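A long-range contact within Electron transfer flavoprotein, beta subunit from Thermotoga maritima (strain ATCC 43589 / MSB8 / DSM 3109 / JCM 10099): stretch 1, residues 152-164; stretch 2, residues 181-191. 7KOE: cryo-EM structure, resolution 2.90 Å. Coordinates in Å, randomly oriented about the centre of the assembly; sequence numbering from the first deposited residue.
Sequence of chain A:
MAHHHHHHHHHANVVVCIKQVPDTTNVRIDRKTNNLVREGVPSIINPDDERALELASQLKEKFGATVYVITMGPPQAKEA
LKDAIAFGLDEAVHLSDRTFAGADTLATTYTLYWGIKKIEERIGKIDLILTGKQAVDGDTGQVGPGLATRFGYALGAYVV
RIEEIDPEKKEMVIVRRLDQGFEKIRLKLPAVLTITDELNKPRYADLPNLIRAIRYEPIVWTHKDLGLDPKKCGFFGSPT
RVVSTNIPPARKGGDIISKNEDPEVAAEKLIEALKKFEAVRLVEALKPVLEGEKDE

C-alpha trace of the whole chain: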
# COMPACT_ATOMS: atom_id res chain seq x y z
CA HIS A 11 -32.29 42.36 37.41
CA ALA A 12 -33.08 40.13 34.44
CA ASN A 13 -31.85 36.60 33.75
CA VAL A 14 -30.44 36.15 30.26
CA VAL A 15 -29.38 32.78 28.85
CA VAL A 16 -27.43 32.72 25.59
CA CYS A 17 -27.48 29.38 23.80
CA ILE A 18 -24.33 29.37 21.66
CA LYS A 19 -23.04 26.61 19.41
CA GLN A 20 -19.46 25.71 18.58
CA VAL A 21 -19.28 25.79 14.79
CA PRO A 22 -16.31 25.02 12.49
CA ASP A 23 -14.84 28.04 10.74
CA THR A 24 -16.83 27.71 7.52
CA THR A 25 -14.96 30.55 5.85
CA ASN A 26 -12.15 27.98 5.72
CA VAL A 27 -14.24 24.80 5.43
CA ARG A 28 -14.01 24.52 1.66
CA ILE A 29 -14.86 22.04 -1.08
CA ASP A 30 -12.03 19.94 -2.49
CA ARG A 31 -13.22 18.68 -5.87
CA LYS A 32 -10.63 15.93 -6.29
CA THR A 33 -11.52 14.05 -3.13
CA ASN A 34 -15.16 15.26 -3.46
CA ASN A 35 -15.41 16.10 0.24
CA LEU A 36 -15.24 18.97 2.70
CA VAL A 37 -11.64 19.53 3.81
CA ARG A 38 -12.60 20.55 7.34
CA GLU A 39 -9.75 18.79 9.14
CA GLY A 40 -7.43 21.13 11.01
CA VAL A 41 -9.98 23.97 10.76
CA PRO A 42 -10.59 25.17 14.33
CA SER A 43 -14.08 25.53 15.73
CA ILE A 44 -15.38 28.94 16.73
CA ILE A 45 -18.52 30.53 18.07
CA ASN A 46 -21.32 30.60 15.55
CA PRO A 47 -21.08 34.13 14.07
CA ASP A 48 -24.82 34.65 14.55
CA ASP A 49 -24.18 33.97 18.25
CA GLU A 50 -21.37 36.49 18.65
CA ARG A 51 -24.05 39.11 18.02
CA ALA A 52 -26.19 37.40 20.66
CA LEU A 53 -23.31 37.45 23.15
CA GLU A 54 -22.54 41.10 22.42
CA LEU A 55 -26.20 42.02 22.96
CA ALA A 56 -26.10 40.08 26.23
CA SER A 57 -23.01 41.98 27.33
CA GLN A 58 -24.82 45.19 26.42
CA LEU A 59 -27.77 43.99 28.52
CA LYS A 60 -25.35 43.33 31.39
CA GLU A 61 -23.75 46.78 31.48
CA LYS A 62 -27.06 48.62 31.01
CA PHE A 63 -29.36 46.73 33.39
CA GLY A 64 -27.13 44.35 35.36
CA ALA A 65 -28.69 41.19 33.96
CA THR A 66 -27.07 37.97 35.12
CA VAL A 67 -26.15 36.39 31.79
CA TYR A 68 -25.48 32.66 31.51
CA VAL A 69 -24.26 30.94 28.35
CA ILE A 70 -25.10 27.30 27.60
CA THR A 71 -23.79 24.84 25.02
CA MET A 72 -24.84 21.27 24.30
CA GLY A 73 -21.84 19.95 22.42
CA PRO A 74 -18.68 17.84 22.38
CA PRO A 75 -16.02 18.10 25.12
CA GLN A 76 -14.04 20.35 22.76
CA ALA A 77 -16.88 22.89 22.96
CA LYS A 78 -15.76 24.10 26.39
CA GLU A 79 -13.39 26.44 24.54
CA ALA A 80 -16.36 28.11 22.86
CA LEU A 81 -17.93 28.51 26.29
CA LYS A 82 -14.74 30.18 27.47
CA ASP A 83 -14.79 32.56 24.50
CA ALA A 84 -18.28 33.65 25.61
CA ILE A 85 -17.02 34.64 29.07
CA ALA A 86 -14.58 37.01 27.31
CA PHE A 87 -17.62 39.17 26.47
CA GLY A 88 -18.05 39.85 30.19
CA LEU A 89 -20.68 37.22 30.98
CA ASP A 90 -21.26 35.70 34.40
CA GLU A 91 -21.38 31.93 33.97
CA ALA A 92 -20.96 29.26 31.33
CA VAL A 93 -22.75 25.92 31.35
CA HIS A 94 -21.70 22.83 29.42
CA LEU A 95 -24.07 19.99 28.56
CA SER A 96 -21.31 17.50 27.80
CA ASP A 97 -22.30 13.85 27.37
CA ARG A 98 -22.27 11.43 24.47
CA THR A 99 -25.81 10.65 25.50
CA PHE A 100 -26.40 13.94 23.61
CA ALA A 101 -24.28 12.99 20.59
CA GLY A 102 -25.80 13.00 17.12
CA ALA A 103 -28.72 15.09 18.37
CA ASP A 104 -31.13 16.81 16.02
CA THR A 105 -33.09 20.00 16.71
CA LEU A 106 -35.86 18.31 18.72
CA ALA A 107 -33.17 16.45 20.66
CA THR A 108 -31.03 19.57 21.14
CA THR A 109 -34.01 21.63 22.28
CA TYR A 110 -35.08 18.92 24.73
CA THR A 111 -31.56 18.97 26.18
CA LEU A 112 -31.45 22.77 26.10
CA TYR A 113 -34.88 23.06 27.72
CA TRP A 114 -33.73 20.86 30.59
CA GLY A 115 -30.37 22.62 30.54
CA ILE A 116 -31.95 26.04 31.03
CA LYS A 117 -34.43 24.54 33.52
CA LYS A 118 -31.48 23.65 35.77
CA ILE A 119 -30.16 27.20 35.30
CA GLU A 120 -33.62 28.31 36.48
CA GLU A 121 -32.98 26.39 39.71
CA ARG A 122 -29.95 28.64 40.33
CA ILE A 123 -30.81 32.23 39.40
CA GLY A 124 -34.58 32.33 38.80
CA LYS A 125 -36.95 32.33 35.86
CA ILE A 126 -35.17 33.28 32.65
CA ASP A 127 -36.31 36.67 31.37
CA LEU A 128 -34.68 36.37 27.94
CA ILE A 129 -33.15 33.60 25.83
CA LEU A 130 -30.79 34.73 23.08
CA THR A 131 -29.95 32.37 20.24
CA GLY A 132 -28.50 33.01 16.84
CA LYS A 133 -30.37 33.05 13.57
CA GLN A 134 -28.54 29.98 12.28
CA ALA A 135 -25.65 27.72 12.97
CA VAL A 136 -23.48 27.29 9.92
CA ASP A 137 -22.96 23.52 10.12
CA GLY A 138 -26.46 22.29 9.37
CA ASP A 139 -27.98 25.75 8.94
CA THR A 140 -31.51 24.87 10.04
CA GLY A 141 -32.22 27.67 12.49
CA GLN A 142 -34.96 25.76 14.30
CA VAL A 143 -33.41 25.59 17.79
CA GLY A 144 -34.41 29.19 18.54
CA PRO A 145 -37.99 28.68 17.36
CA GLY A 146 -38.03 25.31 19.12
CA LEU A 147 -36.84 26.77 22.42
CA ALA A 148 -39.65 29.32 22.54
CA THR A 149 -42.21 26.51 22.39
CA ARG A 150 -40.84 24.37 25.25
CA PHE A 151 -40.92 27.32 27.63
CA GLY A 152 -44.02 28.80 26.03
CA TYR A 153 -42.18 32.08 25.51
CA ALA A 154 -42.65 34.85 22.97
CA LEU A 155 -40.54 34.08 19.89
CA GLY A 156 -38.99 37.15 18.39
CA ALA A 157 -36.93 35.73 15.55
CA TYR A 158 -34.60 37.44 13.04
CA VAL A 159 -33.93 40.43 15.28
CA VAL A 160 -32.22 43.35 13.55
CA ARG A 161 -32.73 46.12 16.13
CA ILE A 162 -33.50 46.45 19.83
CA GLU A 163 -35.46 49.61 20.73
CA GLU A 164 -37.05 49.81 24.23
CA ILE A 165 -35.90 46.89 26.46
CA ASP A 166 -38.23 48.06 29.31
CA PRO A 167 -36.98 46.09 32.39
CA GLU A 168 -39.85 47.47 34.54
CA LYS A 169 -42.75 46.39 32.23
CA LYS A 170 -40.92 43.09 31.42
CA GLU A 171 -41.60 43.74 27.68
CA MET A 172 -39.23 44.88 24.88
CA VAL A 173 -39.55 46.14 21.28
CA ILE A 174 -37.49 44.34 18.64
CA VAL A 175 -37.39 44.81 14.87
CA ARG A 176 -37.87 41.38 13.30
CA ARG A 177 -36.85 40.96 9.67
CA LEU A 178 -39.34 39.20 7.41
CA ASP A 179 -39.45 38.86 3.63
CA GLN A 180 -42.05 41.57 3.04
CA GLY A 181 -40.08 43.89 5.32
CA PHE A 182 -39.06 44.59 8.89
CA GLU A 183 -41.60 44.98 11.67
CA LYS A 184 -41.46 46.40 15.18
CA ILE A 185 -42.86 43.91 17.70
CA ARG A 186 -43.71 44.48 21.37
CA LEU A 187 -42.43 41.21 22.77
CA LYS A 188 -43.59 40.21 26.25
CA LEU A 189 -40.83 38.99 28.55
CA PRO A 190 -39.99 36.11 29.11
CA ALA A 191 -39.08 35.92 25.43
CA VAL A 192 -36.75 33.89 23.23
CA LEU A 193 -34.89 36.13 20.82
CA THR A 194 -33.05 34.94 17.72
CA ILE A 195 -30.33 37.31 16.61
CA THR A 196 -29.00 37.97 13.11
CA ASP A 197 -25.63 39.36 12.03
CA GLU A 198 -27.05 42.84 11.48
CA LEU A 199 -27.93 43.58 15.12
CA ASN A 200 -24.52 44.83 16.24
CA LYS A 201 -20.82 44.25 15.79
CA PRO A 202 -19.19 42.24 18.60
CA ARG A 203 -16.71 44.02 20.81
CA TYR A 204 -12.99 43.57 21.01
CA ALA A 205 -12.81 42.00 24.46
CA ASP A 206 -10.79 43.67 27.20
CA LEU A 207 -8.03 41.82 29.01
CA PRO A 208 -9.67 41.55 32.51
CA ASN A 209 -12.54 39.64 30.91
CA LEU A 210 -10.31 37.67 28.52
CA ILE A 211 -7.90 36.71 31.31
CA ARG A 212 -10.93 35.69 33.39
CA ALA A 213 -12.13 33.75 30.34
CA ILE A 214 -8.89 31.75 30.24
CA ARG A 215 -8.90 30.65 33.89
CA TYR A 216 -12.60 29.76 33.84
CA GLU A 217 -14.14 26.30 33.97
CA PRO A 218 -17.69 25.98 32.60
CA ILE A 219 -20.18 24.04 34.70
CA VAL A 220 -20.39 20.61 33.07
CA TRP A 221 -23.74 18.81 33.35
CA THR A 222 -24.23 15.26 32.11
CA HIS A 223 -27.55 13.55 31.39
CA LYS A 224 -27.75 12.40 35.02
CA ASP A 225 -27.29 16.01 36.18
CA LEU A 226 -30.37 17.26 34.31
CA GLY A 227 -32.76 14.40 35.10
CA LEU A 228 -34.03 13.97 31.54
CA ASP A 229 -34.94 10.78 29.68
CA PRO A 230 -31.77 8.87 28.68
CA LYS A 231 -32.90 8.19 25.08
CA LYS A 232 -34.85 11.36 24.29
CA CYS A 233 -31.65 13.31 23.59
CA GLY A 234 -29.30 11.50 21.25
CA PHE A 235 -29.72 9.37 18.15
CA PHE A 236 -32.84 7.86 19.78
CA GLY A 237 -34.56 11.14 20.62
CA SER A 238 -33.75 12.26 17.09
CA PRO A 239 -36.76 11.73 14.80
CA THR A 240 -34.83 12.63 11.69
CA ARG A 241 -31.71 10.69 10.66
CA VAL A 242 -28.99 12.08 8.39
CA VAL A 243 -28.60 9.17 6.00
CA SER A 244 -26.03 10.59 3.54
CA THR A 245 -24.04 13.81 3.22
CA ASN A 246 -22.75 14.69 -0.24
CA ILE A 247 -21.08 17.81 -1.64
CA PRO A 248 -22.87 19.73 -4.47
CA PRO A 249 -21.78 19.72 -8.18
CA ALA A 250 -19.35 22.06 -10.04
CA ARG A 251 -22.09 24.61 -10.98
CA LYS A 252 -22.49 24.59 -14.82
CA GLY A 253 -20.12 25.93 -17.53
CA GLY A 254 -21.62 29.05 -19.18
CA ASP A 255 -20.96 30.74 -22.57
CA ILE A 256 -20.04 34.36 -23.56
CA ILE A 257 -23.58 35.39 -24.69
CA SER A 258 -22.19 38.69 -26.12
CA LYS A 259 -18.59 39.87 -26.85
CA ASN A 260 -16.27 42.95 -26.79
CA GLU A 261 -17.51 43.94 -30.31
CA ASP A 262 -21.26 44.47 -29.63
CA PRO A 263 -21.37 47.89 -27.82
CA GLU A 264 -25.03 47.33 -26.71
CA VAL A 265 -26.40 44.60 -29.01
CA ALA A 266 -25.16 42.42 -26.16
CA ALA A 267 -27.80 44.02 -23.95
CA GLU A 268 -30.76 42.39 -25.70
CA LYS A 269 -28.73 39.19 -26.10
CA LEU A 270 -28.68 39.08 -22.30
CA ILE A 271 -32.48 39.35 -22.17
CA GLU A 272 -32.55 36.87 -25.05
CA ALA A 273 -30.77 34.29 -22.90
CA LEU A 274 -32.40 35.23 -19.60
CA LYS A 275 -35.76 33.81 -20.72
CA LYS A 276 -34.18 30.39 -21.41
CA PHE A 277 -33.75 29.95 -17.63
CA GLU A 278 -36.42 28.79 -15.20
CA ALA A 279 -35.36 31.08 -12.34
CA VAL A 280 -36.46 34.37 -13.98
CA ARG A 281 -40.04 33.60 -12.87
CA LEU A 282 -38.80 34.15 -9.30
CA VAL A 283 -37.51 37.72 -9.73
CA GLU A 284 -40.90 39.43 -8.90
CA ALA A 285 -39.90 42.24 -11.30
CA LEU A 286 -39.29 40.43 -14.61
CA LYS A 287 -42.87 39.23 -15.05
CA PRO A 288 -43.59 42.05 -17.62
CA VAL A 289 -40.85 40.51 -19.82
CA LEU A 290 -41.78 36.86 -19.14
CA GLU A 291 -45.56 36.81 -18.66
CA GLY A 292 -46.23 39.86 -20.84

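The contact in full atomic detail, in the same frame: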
# COMPACT_ATOMS: atom_id res chain seq x y z
N GLY A 152 -42.83 28.01 26.28
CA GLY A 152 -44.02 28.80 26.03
C GLY A 152 -43.72 30.28 26.08
O GLY A 152 -44.49 31.05 26.67
N TYR A 153 -42.61 30.69 25.48
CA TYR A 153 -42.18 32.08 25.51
C TYR A 153 -42.49 32.75 24.18
O TYR A 153 -42.77 32.09 23.17
CB TYR A 153 -40.68 32.18 25.80
CG TYR A 153 -40.26 31.89 27.22
CD1 TYR A 153 -41.20 31.67 28.22
CD2 TYR A 153 -38.91 31.85 27.57
CE1 TYR A 153 -40.81 31.40 29.52
CE2 TYR A 153 -38.52 31.59 28.86
CZ TYR A 153 -39.47 31.36 29.83
OH TYR A 153 -39.07 31.10 31.12
N ALA A 154 -42.44 34.08 24.18
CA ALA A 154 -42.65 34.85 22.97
C ALA A 154 -41.43 34.72 22.06
O ALA A 154 -40.31 35.05 22.46
CB ALA A 154 -42.90 36.31 23.31
N LEU A 155 -41.64 34.24 20.84
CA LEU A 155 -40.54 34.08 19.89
C LEU A 155 -40.41 35.35 19.07
O LEU A 155 -41.25 35.63 18.21
CB LEU A 155 -40.78 32.88 18.98
CG LEU A 155 -39.68 32.72 17.93
CD1 LEU A 155 -38.38 32.32 18.59
CD2 LEU A 155 -40.09 31.71 16.91
N GLY A 156 -39.36 36.12 19.32
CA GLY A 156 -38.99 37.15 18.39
C GLY A 156 -37.79 36.72 17.59
O GLY A 156 -36.66 36.81 18.07
N ALA A 157 -38.01 36.26 16.37
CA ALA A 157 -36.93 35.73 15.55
C ALA A 157 -36.48 36.77 14.54
O ALA A 157 -37.20 37.71 14.23
CB ALA A 157 -37.37 34.45 14.85
N TYR A 158 -35.24 36.58 14.05
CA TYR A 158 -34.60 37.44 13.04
C TYR A 158 -34.52 38.90 13.49
O TYR A 158 -34.90 39.82 12.77
CB TYR A 158 -35.30 37.33 11.68
CG TYR A 158 -35.61 35.91 11.29
CD1 TYR A 158 -34.62 35.08 10.79
CD2 TYR A 158 -36.89 35.40 11.43
CE1 TYR A 158 -34.90 33.78 10.43
CE2 TYR A 158 -37.17 34.10 11.08
CZ TYR A 158 -36.17 33.30 10.58
OH TYR A 158 -36.45 32.00 10.23
N VAL A 159 -33.99 39.10 14.69
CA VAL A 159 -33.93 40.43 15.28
C VAL A 159 -32.83 41.24 14.61
O VAL A 159 -31.69 40.79 14.52
CB VAL A 159 -33.69 40.33 16.79
CG1 VAL A 159 -33.75 41.69 17.42
CG2 VAL A 159 -34.71 39.43 17.40
N VAL A 160 -33.19 42.43 14.13
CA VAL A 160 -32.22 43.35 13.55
C VAL A 160 -31.95 44.55 14.45
O VAL A 160 -30.82 45.05 14.48
CB VAL A 160 -32.69 43.80 12.15
CG1 VAL A 160 -31.60 44.53 11.40
CG2 VAL A 160 -33.11 42.60 11.36
N ARG A 161 -32.94 45.01 15.21
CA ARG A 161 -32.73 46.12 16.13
C ARG A 161 -33.39 45.82 17.46
O ARG A 161 -34.29 44.98 17.55
CB ARG A 161 -33.26 47.44 15.56
CG ARG A 161 -32.23 48.27 14.84
CD ARG A 161 -32.78 49.64 14.50
NE ARG A 161 -33.90 49.55 13.57
CZ ARG A 161 -33.78 49.52 12.25
NH1 ARG A 161 -32.57 49.56 11.70
NH2 ARG A 161 -34.85 49.44 11.48
N ILE A 162 -32.92 46.50 18.49
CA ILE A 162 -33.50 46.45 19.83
C ILE A 162 -33.78 47.89 20.22
O ILE A 162 -32.85 48.71 20.29
CB ILE A 162 -32.57 45.77 20.84
CG1 ILE A 162 -32.32 44.31 20.47
CG2 ILE A 162 -33.15 45.88 22.22
CD1 ILE A 162 -33.48 43.38 20.75
N GLU A 163 -35.06 48.22 20.39
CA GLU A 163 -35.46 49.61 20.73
C GLU A 163 -35.58 49.77 22.24
O GLU A 163 -34.55 50.00 22.90
CB GLU A 163 -36.79 49.96 20.04
CG GLU A 163 -36.96 49.28 18.70
CD GLU A 163 -35.97 49.73 17.64
OE1 GLU A 163 -34.76 49.72 17.93
OE2 GLU A 163 -36.41 50.09 16.53
N GLU A 164 -36.81 49.65 22.77
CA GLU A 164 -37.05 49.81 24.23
C GLU A 164 -37.02 48.43 24.90
O GLU A 164 -37.94 47.63 24.64
CB GLU A 164 -38.38 50.51 24.47
CG GLU A 164 -38.94 51.19 23.23
CD GLU A 164 -40.28 51.88 23.44
OE1 GLU A 164 -40.28 53.09 23.75
OE2 GLU A 164 -41.32 51.21 23.29
N GLY A 181 -40.66 42.73 4.68
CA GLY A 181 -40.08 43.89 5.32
C GLY A 181 -39.90 43.69 6.81
O GLY A 181 -40.35 42.69 7.37
N PHE A 182 -39.24 44.64 7.45
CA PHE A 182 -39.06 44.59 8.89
C PHE A 182 -40.36 44.96 9.60
O PHE A 182 -41.27 45.53 9.01
CB PHE A 182 -37.95 45.55 9.32
CG PHE A 182 -36.73 45.46 8.47
CD1 PHE A 182 -35.86 44.39 8.59
CD2 PHE A 182 -36.45 46.45 7.54
CE1 PHE A 182 -34.74 44.31 7.81
CE2 PHE A 182 -35.33 46.37 6.75
CZ PHE A 182 -34.47 45.30 6.88
N GLU A 183 -40.44 44.61 10.88
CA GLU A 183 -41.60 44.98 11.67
C GLU A 183 -41.21 45.13 13.13
O GLU A 183 -40.52 44.27 13.68
CB GLU A 183 -42.72 43.95 11.53
CG GLU A 183 -42.27 42.51 11.57
CD GLU A 183 -43.44 41.55 11.44
OE1 GLU A 183 -44.28 41.77 10.55
OE2 GLU A 183 -43.52 40.59 12.23
N LYS A 184 -41.65 46.22 13.75
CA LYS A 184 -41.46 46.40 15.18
C LYS A 184 -42.48 45.55 15.92
O LYS A 184 -43.65 45.48 15.52
CB LYS A 184 -41.62 47.87 15.56
CG LYS A 184 -40.63 48.78 14.87
CD LYS A 184 -40.86 50.23 15.23
CE LYS A 184 -40.67 50.47 16.71
NZ LYS A 184 -40.74 51.91 17.04
N ILE A 185 -42.04 44.88 16.98
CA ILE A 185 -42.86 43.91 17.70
C ILE A 185 -42.67 44.15 19.19
O ILE A 185 -41.54 44.10 19.68
CB ILE A 185 -42.49 42.47 17.34
CG1 ILE A 185 -42.95 42.11 15.93
CG2 ILE A 185 -43.09 41.50 18.32
CD1 ILE A 185 -42.52 40.74 15.50
N ARG A 186 -43.76 44.39 19.91
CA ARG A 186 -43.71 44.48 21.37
C ARG A 186 -43.72 43.07 21.93
O ARG A 186 -44.77 42.48 22.18
CB ARG A 186 -44.89 45.27 21.92
CG ARG A 186 -44.93 46.72 21.52
CD ARG A 186 -45.87 47.52 22.40
NE ARG A 186 -45.30 47.73 23.73
CZ ARG A 186 -44.52 48.77 24.05
NH1 ARG A 186 -44.05 48.88 25.28
NH2 ARG A 186 -44.23 49.68 23.13
N LEU A 187 -42.53 42.51 22.13
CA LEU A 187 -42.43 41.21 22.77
C LEU A 187 -42.72 41.33 24.26
O LEU A 187 -42.44 42.35 24.89
CB LEU A 187 -41.05 40.61 22.57
CG LEU A 187 -40.78 39.89 21.26
CD1 LEU A 187 -39.56 39.07 21.46
CD2 LEU A 187 -41.94 39.00 20.88
N LYS A 188 -43.28 40.27 24.83
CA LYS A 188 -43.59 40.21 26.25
C LYS A 188 -42.58 39.28 26.91
O LYS A 188 -42.53 38.09 26.57
CB LYS A 188 -45.02 39.73 26.48
CG LYS A 188 -45.40 39.62 27.95
CD LYS A 188 -45.48 40.99 28.60
CE LYS A 188 -45.78 40.88 30.08
NZ LYS A 188 -47.13 40.29 30.33
N LEU A 189 -41.79 39.81 27.83
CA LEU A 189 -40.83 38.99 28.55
C LEU A 189 -41.58 38.08 29.52
O LEU A 189 -42.54 38.51 30.16
CB LEU A 189 -39.82 39.85 29.30
CG LEU A 189 -38.89 40.73 28.46
CD1 LEU A 189 -37.73 41.22 29.32
CD2 LEU A 189 -38.38 40.00 27.23
N PRO A 190 -41.16 36.81 29.67
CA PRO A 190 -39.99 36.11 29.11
C PRO A 190 -40.10 35.75 27.64
O PRO A 190 -41.09 35.16 27.22
CB PRO A 190 -39.92 34.84 29.96
CG PRO A 190 -40.86 35.04 31.09
CD PRO A 190 -41.92 35.93 30.57
N ALA A 191 -39.08 36.11 26.87
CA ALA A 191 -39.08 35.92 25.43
C ALA A 191 -37.84 35.14 25.02
O ALA A 191 -36.87 35.03 25.77
CB ALA A 191 -39.11 37.26 24.69

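Gly-181 lies out of reach of stretch 1, but its backbone angles (phi 146°, psi 173°) would jam a CB against the carbonyl O of the preceding residue, so the conformation by itself calls for glycine. Contact begins at Phe-182, whose CA-to-CB bond points toward stretch 1; its CE1 lies 4.3 Å from Val-160 CG2, a loose apolar approach oblique to the ring.

Further on, the contact becomes polar. The CA-to-CB bonds of Lys-184 and Arg-186 both run sideways, yet the ends of these side chains come nearer to stretch 1. Lys-184 CE is 4.3 Å from Glu-163 OE2, a proximity without a hydrogen bond. Arg-186 achieves more: its NH2 donates to Glu-164 OE2 over 3.3 Å with an N-H...acceptor angle of 141°, so charge attraction and a hydrogen bond coincide in one salt bridge.

Leu-187 points toward stretch 1 and returns the contact to apolar packing. Its CD2 is 3.8 Å from Ala-154 CB, while its CD1 lies 3.6 Å from Gly-156 N. An ideal CB on Gly-156 would fall 2.6 Å from Leu-187 CD1, a clash, so the absent side chain leaves room for this methyl. At Lys-188 the backbone makes the approach, with its O 3.7 Å from Ala-154 CB.

Pro-190, preceded by a cis peptide bond, packs over one face of the Tyr-153 ring. Its CB sits 3.5 Å from the centroid of that ring and only 12° off the normal, the geometry of a CH-pi contact. The Pro-190 carbonyl O accepts a weak hydrogen bond from Ala-154 N (3.5 Å, 159°), nearly straight but long. Finally, Ala-191 forms a parallel bridge with Ala-154: their CA atoms are 4.5 Å apart, and their CB atoms, 4.1 Å apart, share one face of the sheet.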